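Local coordinates for DUF3836 domain-containing protein (Parabacteroides distasonis ATCC 8503, PDB 4R03) that is of unknown function but folds as a single-layer antiparallel beta-sheet of the kind thought to have evolved from beta-hairpin repeats, at residues Val19-Glu24 and Leu28-Arg33; Phe50-Asp53 and Glu58-Pro61; Tyr67-Asp70 and Glu75-Thr78; Gly81-Asp84 and Asn89-Leu92; Glu35-Glu40 and Val44-Ala49. All blocks are in the same frame, centred on the assembly; numbering follows the deposited sequence.

Contact 1. Residues Val19-Glu24 and Leu28-Arg33. With PO4 (phosphate ion), chain D.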
# COMPACT_ATOMS: atom_id res chain seq x y z
N VAL A 19 6.17 7.15 0.81
CA VAL A 19 7.31 6.47 1.42
C VAL A 19 7.35 6.76 2.89
O VAL A 19 7.25 7.93 3.32
CB VAL A 19 8.63 6.88 0.74
CG1 VAL A 19 9.83 6.21 1.46
CG2 VAL A 19 8.59 6.47 -0.72
N VAL A 20 7.52 5.70 3.69
CA VAL A 20 7.67 5.83 5.14
C VAL A 20 9.10 5.54 5.51
O VAL A 20 9.63 4.46 5.15
CB VAL A 20 6.78 4.81 5.89
CG1 VAL A 20 6.91 4.98 7.41
CG2 VAL A 20 5.34 4.92 5.45
N PHE A 21 9.73 6.48 6.19
CA PHE A 21 11.05 6.34 6.78
C PHE A 21 10.92 6.15 8.31
O PHE A 21 10.16 6.90 8.97
CB PHE A 21 11.94 7.53 6.55
CG PHE A 21 12.22 7.85 5.12
CD1 PHE A 21 11.32 8.58 4.38
CD2 PHE A 21 13.46 7.54 4.55
CE1 PHE A 21 11.62 8.92 3.07
CE2 PHE A 21 13.72 7.91 3.22
CZ PHE A 21 12.80 8.54 2.51
N LEU A 22 11.58 5.13 8.83
CA LEU A 22 11.68 4.93 10.28
C LEU A 22 12.89 5.65 10.85
O LEU A 22 14.03 5.48 10.39
CB LEU A 22 11.77 3.42 10.57
CG LEU A 22 12.02 3.06 12.05
CD1 LEU A 22 10.87 3.50 12.93
CD2 LEU A 22 12.23 1.53 12.18
N GLN A 23 12.64 6.49 11.85
CA GLN A 23 13.66 7.22 12.59
C GLN A 23 13.75 6.57 13.98
O GLN A 23 12.76 6.59 14.73
CB GLN A 23 13.27 8.66 12.71
CG GLN A 23 13.26 9.43 11.37
CD GLN A 23 12.45 10.67 11.46
OE1 GLN A 23 11.31 10.66 11.88
NE2 GLN A 23 13.00 11.76 10.96
N GLU A 24 14.90 5.97 14.28
CA GLU A 24 14.99 5.23 15.54
C GLU A 24 16.41 5.35 16.04
O GLU A 24 17.32 5.02 15.33
CB GLU A 24 14.62 3.79 15.29
CG GLU A 24 14.69 2.88 16.51
CD GLU A 24 13.93 1.57 16.29
OE1 GLU A 24 13.93 1.00 15.17
OE2 GLU A 24 13.33 1.08 17.28
N LEU A 28 18.11 6.62 10.35
CA LEU A 28 17.04 6.92 9.36
C LEU A 28 17.07 5.86 8.30
O LEU A 28 18.13 5.68 7.65
CB LEU A 28 17.23 8.30 8.72
CG LEU A 28 16.27 8.68 7.60
CD1 LEU A 28 14.95 8.97 8.18
CD2 LEU A 28 16.75 9.94 6.88
N ASN A 29 15.97 5.11 8.16
CA ASN A 29 15.93 4.01 7.19
C ASN A 29 14.61 3.95 6.49
O ASN A 29 13.55 4.06 7.11
CB ASN A 29 16.21 2.68 7.85
CG ASN A 29 17.63 2.53 8.31
OD1 ASN A 29 18.57 2.13 7.54
ND2 ASN A 29 17.83 2.81 9.55
N LYS A 30 14.65 3.70 5.20
CA LYS A 30 13.45 3.43 4.46
C LYS A 30 12.76 2.21 4.98
O LYS A 30 13.38 1.12 5.19
CB LYS A 30 13.75 3.24 2.96
CG LYS A 30 14.11 4.55 2.29
CD LYS A 30 14.69 4.37 0.86
CE LYS A 30 14.82 5.71 0.24
NZ LYS A 30 15.37 5.56 -1.18
N GLN A 31 11.47 2.31 5.22
CA GLN A 31 10.70 1.18 5.73
C GLN A 31 9.79 0.58 4.69
O GLN A 31 9.80 -0.64 4.47
CB GLN A 31 9.85 1.57 6.95
CG GLN A 31 9.17 0.43 7.62
CD GLN A 31 8.37 0.89 8.75
OE1 GLN A 31 7.49 1.72 8.58
NE2 GLN A 31 8.60 0.35 9.93
N VAL A 32 8.91 1.37 4.07
CA VAL A 32 7.95 0.85 3.13
C VAL A 32 7.58 1.94 2.14
O VAL A 32 7.60 3.12 2.51
CB VAL A 32 6.69 0.25 3.85
CG1 VAL A 32 5.99 1.26 4.74
CG2 VAL A 32 5.73 -0.37 2.90
N ARG A 33 7.26 1.56 0.91
CA ARG A 33 6.76 2.43 -0.15
C ARG A 33 5.42 1.88 -0.64
O ARG A 33 5.29 0.71 -0.89
CB ARG A 33 7.73 2.49 -1.32
CG ARG A 33 7.23 3.28 -2.52
CD ARG A 33 8.26 3.23 -3.65
NE ARG A 33 7.70 3.90 -4.84
CZ ARG A 33 7.84 5.17 -5.10
NH1 ARG A 33 8.61 5.94 -4.37
NH2 ARG A 33 7.22 5.64 -6.17
P PO4 D . 12.31 6.93 -2.80
O1 PO4 D . 10.95 6.49 -3.30
O2 PO4 D . 13.20 5.75 -2.87
O3 PO4 D . 12.31 7.50 -1.36
O4 PO4 D . 12.80 8.05 -3.69
O HOH W 1 15.89 3.44 11.41
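The carbonyl oxygen of V20 takes two backbone N-H groups from the facing strand. Q31 N sits 2.8 Å from V20 O, while the second bond, V32 N to V20 O, is weak at 3.4 Å. Two residues opposite one make this a classic beta bulge, and the register slips by one. On its V32 side the pairing is almost perfectly straight, V20 N-H donating to V32 O at 179°. On the other side L22 and N29 bond to each other through both N-H and C=O, and a water joins L22 O to N29 ND2. Q31 has CG opposite its backbone N (chi1 -173°), which lays the extended chain alongside V20 and brings Q31 OE1 to 3.5 Å from V20 CG1. On the face that carries F21 and K30, opposite to that of V20 and V32, K30 CG lies 3.5 Å from F21 CE2. Its fully extended tail delivers NZ to a phosphate, probably from the crystallisation liquor, 2.8 Å from K30 NZ to PO4 O2. R33 NH1 meets the same ion near the guanidinium plane, V19 CG2 lies close by, and R33 NE is held in a salt bridge to E35. Strand 14-24 is flanked on its far edge by strand 2-11, where V19, F21 and Q23 form backbone hydrogen bonds with D7, L5 and D3; R33 forms one with F50 of strand 44-53.

Contact 2. Residues Phe50-Asp53 and Glu58-Pro61. With PO4 (phosphate ion), chain D.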
# COMPACT_ATOMS: atom_id res chain seq x y z
N PHE A 50 5.98 -1.96 -1.21
CA PHE A 50 7.33 -2.39 -1.49
C PHE A 50 8.17 -2.32 -0.22
O PHE A 50 8.04 -1.37 0.57
CB PHE A 50 7.97 -1.48 -2.54
CG PHE A 50 7.25 -1.42 -3.85
CD1 PHE A 50 6.09 -0.66 -4.00
CD2 PHE A 50 7.73 -2.13 -4.96
CE1 PHE A 50 5.43 -0.60 -5.20
CE2 PHE A 50 7.04 -2.07 -6.16
CZ PHE A 50 5.90 -1.31 -6.28
N ARG A 51 9.06 -3.30 -0.06
CA ARG A 51 10.06 -3.29 1.01
C ARG A 51 11.37 -2.71 0.44
O ARG A 51 11.62 -2.78 -0.77
CB ARG A 51 10.28 -4.69 1.59
CG ARG A 51 10.86 -5.67 0.60
CD ARG A 51 11.04 -7.07 1.29
NE ARG A 51 11.54 -7.98 0.29
CZ ARG A 51 12.82 -8.07 -0.06
NH1 ARG A 51 13.73 -7.42 0.60
NH2 ARG A 51 13.18 -8.92 -1.02
N TRP A 52 12.19 -2.19 1.33
CA TRP A 52 13.49 -1.64 0.93
C TRP A 52 14.51 -2.74 1.16
O TRP A 52 14.82 -3.14 2.29
CB TRP A 52 13.84 -0.39 1.68
CG TRP A 52 15.11 0.22 1.27
CD1 TRP A 52 16.25 0.24 2.00
CD2 TRP A 52 15.39 0.91 0.05
NE1 TRP A 52 17.22 0.90 1.32
CE2 TRP A 52 16.73 1.35 0.13
CE3 TRP A 52 14.66 1.22 -1.10
CZ2 TRP A 52 17.32 2.06 -0.91
CZ3 TRP A 52 15.23 1.92 -2.08
CH2 TRP A 52 16.58 2.29 -2.02
N ASP A 53 15.09 -3.21 0.07
CA ASP A 53 16.17 -4.21 0.16
C ASP A 53 17.52 -3.51 0.34
O ASP A 53 18.01 -2.81 -0.52
CB ASP A 53 16.12 -5.11 -1.06
CG ASP A 53 17.16 -6.21 -1.01
OD1 ASP A 53 18.34 -5.84 -0.98
OD2 ASP A 53 16.76 -7.40 -0.96
N GLU A 58 17.18 -1.08 -3.18
CA GLU A 58 16.14 -1.07 -4.18
C GLU A 58 14.79 -1.40 -3.51
O GLU A 58 14.74 -2.18 -2.54
CB GLU A 58 16.51 -2.02 -5.33
CG GLU A 58 15.93 -3.34 -5.31
CD GLU A 58 16.53 -4.35 -6.37
OE1 GLU A 58 17.70 -4.21 -6.81
OE2 GLU A 58 15.78 -5.25 -6.73
N TRP A 59 13.73 -0.85 -4.06
CA TRP A 59 12.39 -1.24 -3.69
C TRP A 59 12.04 -2.56 -4.36
O TRP A 59 12.19 -2.70 -5.60
CB TRP A 59 11.41 -0.15 -4.13
CG TRP A 59 11.52 1.13 -3.38
CD1 TRP A 59 11.88 2.34 -3.90
CD2 TRP A 59 11.22 1.37 -2.01
NE1 TRP A 59 11.87 3.30 -2.93
CE2 TRP A 59 11.46 2.74 -1.75
CE3 TRP A 59 10.80 0.57 -0.95
CZ2 TRP A 59 11.33 3.31 -0.46
CZ3 TRP A 59 10.65 1.15 0.33
CH2 TRP A 59 10.89 2.51 0.53
N VAL A 60 11.54 -3.51 -3.57
CA VAL A 60 11.14 -4.83 -4.05
C VAL A 60 9.65 -5.01 -3.66
O VAL A 60 9.27 -4.74 -2.52
CB VAL A 60 11.95 -5.93 -3.40
CG1 VAL A 60 11.58 -7.25 -3.99
CG2 VAL A 60 13.44 -5.66 -3.62
N PRO A 61 8.84 -5.49 -4.60
CA PRO A 61 7.42 -5.70 -4.25
C PRO A 61 7.25 -6.64 -3.09
O PRO A 61 8.01 -7.63 -2.94
CB PRO A 61 6.80 -6.33 -5.50
CG PRO A 61 7.78 -6.26 -6.53
CD PRO A 61 9.14 -5.91 -5.97
P PO4 D . 12.31 6.93 -2.80
O1 PO4 D . 10.95 6.49 -3.30
O2 PO4 D . 13.20 5.75 -2.87
O3 PO4 D . 12.31 7.50 -1.36
O4 PO4 D . 12.80 8.05 -3.69
O HOH W 2 9.51 -9.02 -1.37
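W52 and W59 make the dense half of this contact, a T-shaped pair with the edge of W52 standing on the face of W59. The W52 six-membered ring and the W59 five-membered ring have centroids 4.8 Å apart and planes at 69°. W52 CE3 comes down over the middle of the W59 indole, 3.6 Å from W59 CD2. With CG opposite its backbone N (chi1 -178°), W52 reaches back over the other strand, and one face of its ring also receives the backbone of E58. F50 closes the far end, its CB 3.8 Å from W59 CE3. At the W59 edge, NE1 donates to a phosphate oxygen, with W59 NE1 2.8 Å from PO4 O2, and W52 NE1 bonds to a citrate, probably left by the crystallisation liquor.

The other side of the hairpin is looser. R51 spreads its guanidinium with one face over V60 CB, and its salt bridge to D53, which is deposited in two positions, is long, weak and doubtful, 3.4 Å from R51 NH1 to D53 OD2. A water ties R51 NE to P61 O, lying 2.6 Å from P61 O. D53 OD1 turns to N56 N in the loop. The whole is an antiparallel beta-hairpin of the single-layer sheet, with a cross-strand tryptophan pair at a non-hydrogen-bonded position, an arrangement familiar from tryptophan-zipper hairpins.

Contact 3. Residues Tyr67-Asp70 and Glu75-Thr78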
# COMPACT_ATOMS: atom_id res chain seq x y z
N TYR A 67 -9.26 -3.43 -4.46
CA TYR A 67 -10.46 -2.91 -3.71
C TYR A 67 -11.65 -2.88 -4.65
O TYR A 67 -11.57 -2.38 -5.75
CB TYR A 67 -10.25 -1.51 -3.15
CG TYR A 67 -9.04 -1.41 -2.28
CD1 TYR A 67 -7.77 -1.18 -2.86
CD2 TYR A 67 -9.12 -1.52 -0.91
CE1 TYR A 67 -6.63 -1.12 -2.03
CE2 TYR A 67 -7.98 -1.47 -0.08
CZ TYR A 67 -6.74 -1.28 -0.66
OH TYR A 67 -5.67 -1.18 0.15
N GLN A 68 -12.77 -3.44 -4.16
CA GLN A 68 -14.07 -3.39 -4.85
C GLN A 68 -15.15 -2.76 -3.94
O GLN A 68 -15.17 -2.96 -2.74
CB GLN A 68 -14.47 -4.80 -5.20
CG GLN A 68 -13.61 -5.44 -6.20
CD GLN A 68 -14.17 -6.80 -6.55
OE1 GLN A 68 -14.23 -7.69 -5.69
NE2 GLN A 68 -14.63 -6.94 -7.78
N TYR A 69 -15.98 -1.92 -4.57
CA TYR A 69 -16.93 -1.04 -3.91
C TYR A 69 -18.37 -1.43 -4.29
O TYR A 69 -18.62 -1.80 -5.43
CB TYR A 69 -16.69 0.42 -4.32
CG TYR A 69 -15.29 0.85 -3.90
CD1 TYR A 69 -15.07 1.37 -2.64
CD2 TYR A 69 -14.22 0.68 -4.78
CE1 TYR A 69 -13.78 1.72 -2.23
CE2 TYR A 69 -12.94 1.08 -4.38
CZ TYR A 69 -12.74 1.54 -3.12
OH TYR A 69 -11.44 1.93 -2.67
N ASP A 70 -19.26 -1.25 -3.35
CA ASP A 70 -20.68 -1.65 -3.51
C ASP A 70 -21.53 -0.45 -3.07
O ASP A 70 -21.26 0.15 -2.04
CB ASP A 70 -20.89 -2.88 -2.63
CG ASP A 70 -22.28 -3.47 -2.70
OD1 ASP A 70 -23.17 -2.90 -3.38
OD2 ASP A 70 -22.47 -4.52 -2.04
N GLU A 75 -19.45 -1.25 2.74
CA GLU A 75 -18.28 -2.14 2.93
C GLU A 75 -17.40 -2.11 1.67
O GLU A 75 -17.88 -1.96 0.55
CB GLU A 75 -18.72 -3.57 3.24
CG GLU A 75 -19.32 -3.70 4.66
CD GLU A 75 -19.83 -5.12 4.97
OE1 GLU A 75 -20.09 -5.89 4.01
OE2 GLU A 75 -19.97 -5.44 6.17
N ILE A 76 -16.11 -2.17 1.90
CA ILE A 76 -15.15 -2.31 0.83
C ILE A 76 -14.58 -3.75 0.86
O ILE A 76 -14.11 -4.19 1.89
CB ILE A 76 -14.01 -1.26 1.00
CG1 ILE A 76 -14.57 0.17 1.08
CG2 ILE A 76 -13.06 -1.35 -0.15
CD1 ILE A 76 -13.58 1.18 1.68
N LYS A 77 -14.63 -4.43 -0.26
CA LYS A 77 -14.12 -5.80 -0.39
C LYS A 77 -12.66 -5.73 -0.88
O LYS A 77 -12.39 -5.12 -1.91
CB LYS A 77 -14.95 -6.60 -1.38
CG LYS A 77 -16.30 -7.00 -0.78
CD LYS A 77 -17.15 -7.78 -1.78
CE LYS A 77 -18.45 -8.29 -1.12
NZ LYS A 77 -19.22 -9.25 -1.98
N THR A 78 -11.77 -6.30 -0.10
CA THR A 78 -10.33 -6.25 -0.40
C THR A 78 -9.76 -7.64 -0.63
O THR A 78 -10.15 -8.61 0.02
CB THR A 78 -9.50 -5.53 0.68
OG1 THR A 78 -9.36 -6.35 1.85
CG2 THR A 78 -10.17 -4.18 1.02
O HOH W 3 -11.92 -7.40 -3.64
O HOH W 4 -17.82 -4.11 -2.14
O HOH W 5 -18.37 0.01 -1.05
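Y67 and Y69 turn their rings the same way, each with CG opposite its carbonyl carbon (chi1 -55° and -62°), and this sets Y67 against I76 and T78 of the facing strand, and Y69 against I76. I76 CG2 comes in at the edge of the Y67 ring, 4.0 Å from Y67 CD2. I76 CG1 lies 3.7 Å from Y69 CE1, and I76 CG2 also comes close to the Y69 ring. T78 CG2 packs closer still, 3.5 Å from Y67 CD2, the two side chains running alongside each other.

On the opposite face Q68 and K77 form the hydrogen-bonded pair: Q68 N is 2.8 Å from K77 O, and K77 N returns a bond to Q68 O. Beyond them direct pairing gives way to water. One water accepts from D70 N and donates to E75 O, 2.6 Å from E75 O. Another donates to Q68 O and, weakly, to E75 O.

Further out, Y69 OH bonds to V44 O, and T78 OG1 has a weak bond to M97 O in strand 94-100. The chemistry is thus split: Y67, I76 and T78 are buried on one face, Q68 and K77 are exposed on the other, and toward the turn water takes over from direct backbone pairing.

Contact 4. Residues Gly81-Asp84 and Asn89-Leu92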
# COMPACT_ATOMS: atom_id res chain seq x y z
N GLY A 81 -2.62 -10.16 -1.76
CA GLY A 81 -1.68 -11.23 -2.11
C GLY A 81 -0.25 -10.76 -1.90
O GLY A 81 0.00 -9.57 -2.07
N MSE A 82 0.64 -11.66 -1.48
CA MSE A 82 2.06 -11.37 -1.30
C MSE A 82 2.82 -11.70 -2.57
O MSE A 82 2.51 -12.66 -3.30
CB MSE A 82 2.63 -12.12 -0.11
CG MSE A 82 2.07 -11.64 1.13
SE MSE A 82 2.85 -12.49 2.65
CE MSE A 82 4.60 -12.79 1.99
N TRP A 83 3.88 -10.91 -2.81
CA TRP A 83 4.78 -11.15 -3.94
C TRP A 83 5.50 -12.49 -3.81
O TRP A 83 6.07 -12.80 -2.79
CB TRP A 83 5.84 -10.05 -3.95
CG TRP A 83 6.80 -10.10 -5.08
CD1 TRP A 83 8.14 -10.32 -4.98
CD2 TRP A 83 6.54 -9.83 -6.45
NE1 TRP A 83 8.72 -10.19 -6.20
CE2 TRP A 83 7.77 -9.93 -7.14
CE3 TRP A 83 5.40 -9.48 -7.18
CZ2 TRP A 83 7.87 -9.68 -8.51
CZ3 TRP A 83 5.50 -9.27 -8.52
CH2 TRP A 83 6.75 -9.38 -9.19
N ASP A 84 5.42 -13.24 -4.88
CA ASP A 84 6.15 -14.51 -5.05
C ASP A 84 7.35 -14.22 -5.97
O ASP A 84 7.18 -13.89 -7.13
CB ASP A 84 5.21 -15.53 -5.68
CG ASP A 84 5.85 -16.89 -5.80
OD1 ASP A 84 7.01 -16.95 -6.21
OD2 ASP A 84 5.16 -17.85 -5.42
N ASN A 89 4.54 -12.61 -9.37
CA ASN A 89 3.17 -12.17 -9.20
C ASN A 89 2.82 -12.12 -7.73
O ASN A 89 3.66 -12.40 -6.85
CB ASN A 89 2.23 -13.06 -10.01
CG ASN A 89 2.19 -14.48 -9.50
OD1 ASN A 89 2.54 -14.84 -8.37
ND2 ASN A 89 1.79 -15.36 -10.41
N PHE A 90 1.58 -11.72 -7.45
CA PHE A 90 1.10 -11.62 -6.06
C PHE A 90 0.21 -12.80 -5.64
O PHE A 90 -0.85 -12.64 -5.04
CB PHE A 90 0.41 -10.27 -5.84
CG PHE A 90 1.34 -9.09 -6.01
CD1 PHE A 90 2.12 -8.64 -4.95
CD2 PHE A 90 1.43 -8.41 -7.21
CE1 PHE A 90 2.98 -7.55 -5.10
CE2 PHE A 90 2.27 -7.34 -7.38
CZ PHE A 90 3.04 -6.89 -6.28
N SER A 91 0.72 -14.02 -5.89
CA SER A 91 -0.09 -15.23 -5.65
C SER A 91 0.14 -15.93 -4.34
O SER A 91 -0.47 -17.00 -4.08
CB SER A 91 0.18 -16.21 -6.82
OG SER A 91 1.52 -16.63 -6.79
N LEU A 92 0.96 -15.38 -3.45
CA LEU A 92 1.24 -16.03 -2.17
C LEU A 92 0.33 -15.53 -1.08
O LEU A 92 0.08 -14.34 -0.96
CB LEU A 92 2.69 -15.86 -1.72
CG LEU A 92 3.74 -16.68 -2.45
CD1 LEU A 92 5.11 -16.26 -1.96
CD2 LEU A 92 3.51 -18.18 -2.26
O HOH W 6 2.59 -18.43 -5.17
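The F90 ring takes the edge of W83 over its centre, with W83 CE3 standing above the middle of the phenyl face and 3.6 Å from F90 CZ. It is an edge-to-face pair, the W83 six-membered ring and the F90 ring having planes at 59°. W83 in turn has the N89 backbone over one of its own faces, N89 N lying 3.6 Å from W83 CZ3. The indole gets there because its CG is opposite the backbone N (chi1 -177°). P61 of strand 58-69 touches both rings.

The backbones are held at two places. D84 N gives a nearly straight bond to N89 O at 2.8 Å, and M82 and L92, an antiparallel pair, exchange bonds, the shorter being M82 N to L92 O. Between these grips the chain turns a corner, and the bare CA of G81 lets F90 O approach closely, with G81 CA 3.4 Å from F90 O.

Polar groups brace the corner. S91 OG donates to N89 OD1 at 2.6 Å, and S91 N adds a weak bond to the same oxygen. A water donates to both D84 OD2 and S91 OG, 2.6 Å from D84 OD2, while D84 OD1 accepts K86 N and K87 N in the turn. After strand 75-84 the chain doubles back and turns corners at F90 and L92, a bent, irregular connection in the single-layer antiparallel sheet before strand 94-100.

Contact 5. Residues Glu35-Glu40 and Val44-Ala49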
# COMPACT_ATOMS: atom_id res chain seq x y z
N GLU A 35 2.27 2.49 -3.49
CA GLU A 35 1.85 3.10 -4.77
C GLU A 35 0.38 2.80 -4.95
O GLU A 35 -0.08 1.68 -4.65
CB GLU A 35 2.65 2.55 -5.91
CG GLU A 35 4.13 2.87 -5.84
CD GLU A 35 4.94 2.44 -7.04
OE1 GLU A 35 4.42 1.67 -7.88
OE2 GLU A 35 6.15 2.81 -7.09
N PHE A 36 -0.35 3.77 -5.48
CA PHE A 36 -1.82 3.69 -5.57
C PHE A 36 -2.27 3.91 -6.99
O PHE A 36 -1.78 4.78 -7.72
CB PHE A 36 -2.47 4.77 -4.68
CG PHE A 36 -2.09 4.70 -3.24
CD1 PHE A 36 -2.78 3.87 -2.36
CD2 PHE A 36 -0.99 5.39 -2.77
CE1 PHE A 36 -2.39 3.79 -1.03
CE2 PHE A 36 -0.60 5.30 -1.46
CZ PHE A 36 -1.30 4.48 -0.58
N GLN A 37 -3.27 3.12 -7.36
CA GLN A 37 -4.00 3.34 -8.60
C GLN A 37 -5.50 3.46 -8.29
O GLN A 37 -5.97 3.07 -7.23
CB GLN A 37 -3.71 2.22 -9.61
CG GLN A 37 -2.23 2.11 -10.05
CD GLN A 37 -2.00 1.06 -11.15
OE1 GLN A 37 -2.51 1.17 -12.26
NE2 GLN A 37 -1.21 0.05 -10.85
N TYR A 38 -6.23 4.08 -9.24
CA TYR A 38 -7.61 4.51 -9.01
C TYR A 38 -8.55 3.98 -10.10
O TYR A 38 -8.15 3.83 -11.24
CB TYR A 38 -7.70 6.05 -9.00
CG TYR A 38 -6.97 6.58 -7.81
CD1 TYR A 38 -5.59 6.79 -7.89
CD2 TYR A 38 -7.59 6.87 -6.63
CE1 TYR A 38 -4.89 7.24 -6.76
CE2 TYR A 38 -6.90 7.31 -5.51
CZ TYR A 38 -5.52 7.53 -5.62
OH TYR A 38 -4.90 7.93 -4.45
N ASN A 39 -9.79 3.69 -9.67
CA ASN A 39 -10.85 3.31 -10.64
C ASN A 39 -11.48 4.55 -11.28
O ASN A 39 -11.13 5.70 -10.95
CB ASN A 39 -11.88 2.39 -9.98
CG ASN A 39 -12.69 3.04 -8.90
OD1 ASN A 39 -12.92 4.25 -8.89
ND2 ASN A 39 -13.19 2.23 -7.96
N GLU A 40 -12.43 4.31 -12.19
CA GLU A 40 -13.06 5.41 -12.95
C GLU A 40 -13.86 6.35 -12.06
O GLU A 40 -14.15 7.48 -12.44
CB GLU A 40 -13.96 4.84 -14.07
CG GLU A 40 -15.23 4.13 -13.59
CD GLU A 40 -16.08 3.60 -14.76
OE1 GLU A 40 -16.04 4.21 -15.86
OE2 GLU A 40 -16.79 2.59 -14.56
N VAL A 44 -9.62 4.36 -4.75
CA VAL A 44 -8.44 3.50 -4.89
C VAL A 44 -8.84 2.10 -5.34
O VAL A 44 -9.73 1.48 -4.73
CB VAL A 44 -7.67 3.34 -3.56
CG1 VAL A 44 -6.48 2.36 -3.75
CG2 VAL A 44 -7.19 4.57 -3.03
N SER A 45 -8.21 1.62 -6.36
CA SER A 45 -8.48 0.29 -6.93
C SER A 45 -7.37 -0.71 -6.62
O SER A 45 -7.60 -1.91 -6.55
CB SER A 45 -8.64 0.41 -8.42
OG SER A 45 -7.52 0.98 -9.06
N GLU A 46 -6.15 -0.19 -6.39
CA GLU A 46 -5.02 -1.04 -6.14
C GLU A 46 -3.99 -0.30 -5.28
O GLU A 46 -3.74 0.88 -5.51
CB GLU A 46 -4.38 -1.48 -7.44
CG GLU A 46 -3.27 -2.53 -7.26
CD GLU A 46 -2.35 -2.61 -8.45
OE1 GLU A 46 -2.67 -3.29 -9.44
OE2 GLU A 46 -1.29 -1.95 -8.37
N LYS A 47 -3.45 -1.00 -4.28
CA LYS A 47 -2.38 -0.51 -3.42
C LYS A 47 -1.26 -1.55 -3.50
O LYS A 47 -1.49 -2.73 -3.21
CB LYS A 47 -2.82 -0.30 -2.00
CG LYS A 47 -1.76 0.05 -0.98
CD LYS A 47 -2.35 0.15 0.40
CE LYS A 47 -1.40 0.67 1.41
NZ LYS A 47 -2.08 0.83 2.71
N LYS A 48 -0.07 -1.14 -3.89
CA LYS A 48 1.11 -1.98 -3.85
C LYS A 48 2.07 -1.49 -2.80
O LYS A 48 2.27 -0.27 -2.69
CB LYS A 48 1.81 -1.99 -5.17
CG LYS A 48 1.18 -2.81 -6.21
CD LYS A 48 2.15 -2.82 -7.43
CE LYS A 48 1.51 -3.46 -8.59
NZ LYS A 48 2.49 -3.66 -9.65
N ALA A 49 2.60 -2.39 -2.01
CA ALA A 49 3.55 -2.08 -0.96
C ALA A 49 4.89 -2.72 -1.37
O ALA A 49 4.91 -3.91 -1.80
CB ALA A 49 3.13 -2.60 0.37
O HOH W 7 -0.41 0.41 -7.37
O HOH W 8 -1.02 -2.91 -11.66
O HOH W 9 -7.51 0.76 -11.74
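Q37 O is the centre of the first shell, accepting S45 N at 2.8 Å and, weakly, E46 N. With S45 and E46 both opposite Q37, this is a classic beta bulge. Beside it V44 CG2 meets Y38 CE2 at 3.7 Å. Q37 N answers with a bond to E46 O, and E35 and K48 pair in both directions further along.

Q37 and E46 run alongside each other, but their amide and carboxylate planes stand 80° apart. The bond, made by one of two Q37 conformers, is weak and doubtful, 3.2 Å from Q37 NE2 to E46 OE2. One water bridges Q37 NE2 and E46 OE1, and another donates to E46 OE2, 2.7 Å from E46 OE2. On the other face K47 lies beside F36, with K47 CG 3.8 Å from F36 CE1.

What fixes these groups lies further out. The extended K47 chain carries NZ to I107 O and S109 OG in the C-terminal tail, F108 meets the F36 ring, and Y38 OH bonds to I15 O. F36 and K47 are therefore buried, the lysine NZ hydrogen-bonded to two tail oxygens, which probably eases burying its charge, whereas the weak amide-carboxylate bond of Q37 and E46 is also reached by water.

Overall arrangement
Followed from the N terminus, the five contacts come in series, none enclosing or crossing another. Contact 1 closes the short turn after strand 14-24, contact 5 the turn from strand 27-38 to 44-53, contact 2 the loop at 54-57, contact 3 the turn at 71-74 and contact 4 the one at 85-88. Successive contacts share a strand: 27-38 joins 1 to 5, 44-53 joins 5 to 2, 58-69 joins 2 to 3, and 75-84 joins 3 to 4. Turns therefore alternate between the two ends of the sheet, contacts 1, 2 and 4 lying at one and 5 and 3 at the other. Contacts 1 and 2 meet at one phosphate, with centres 12 Å apart.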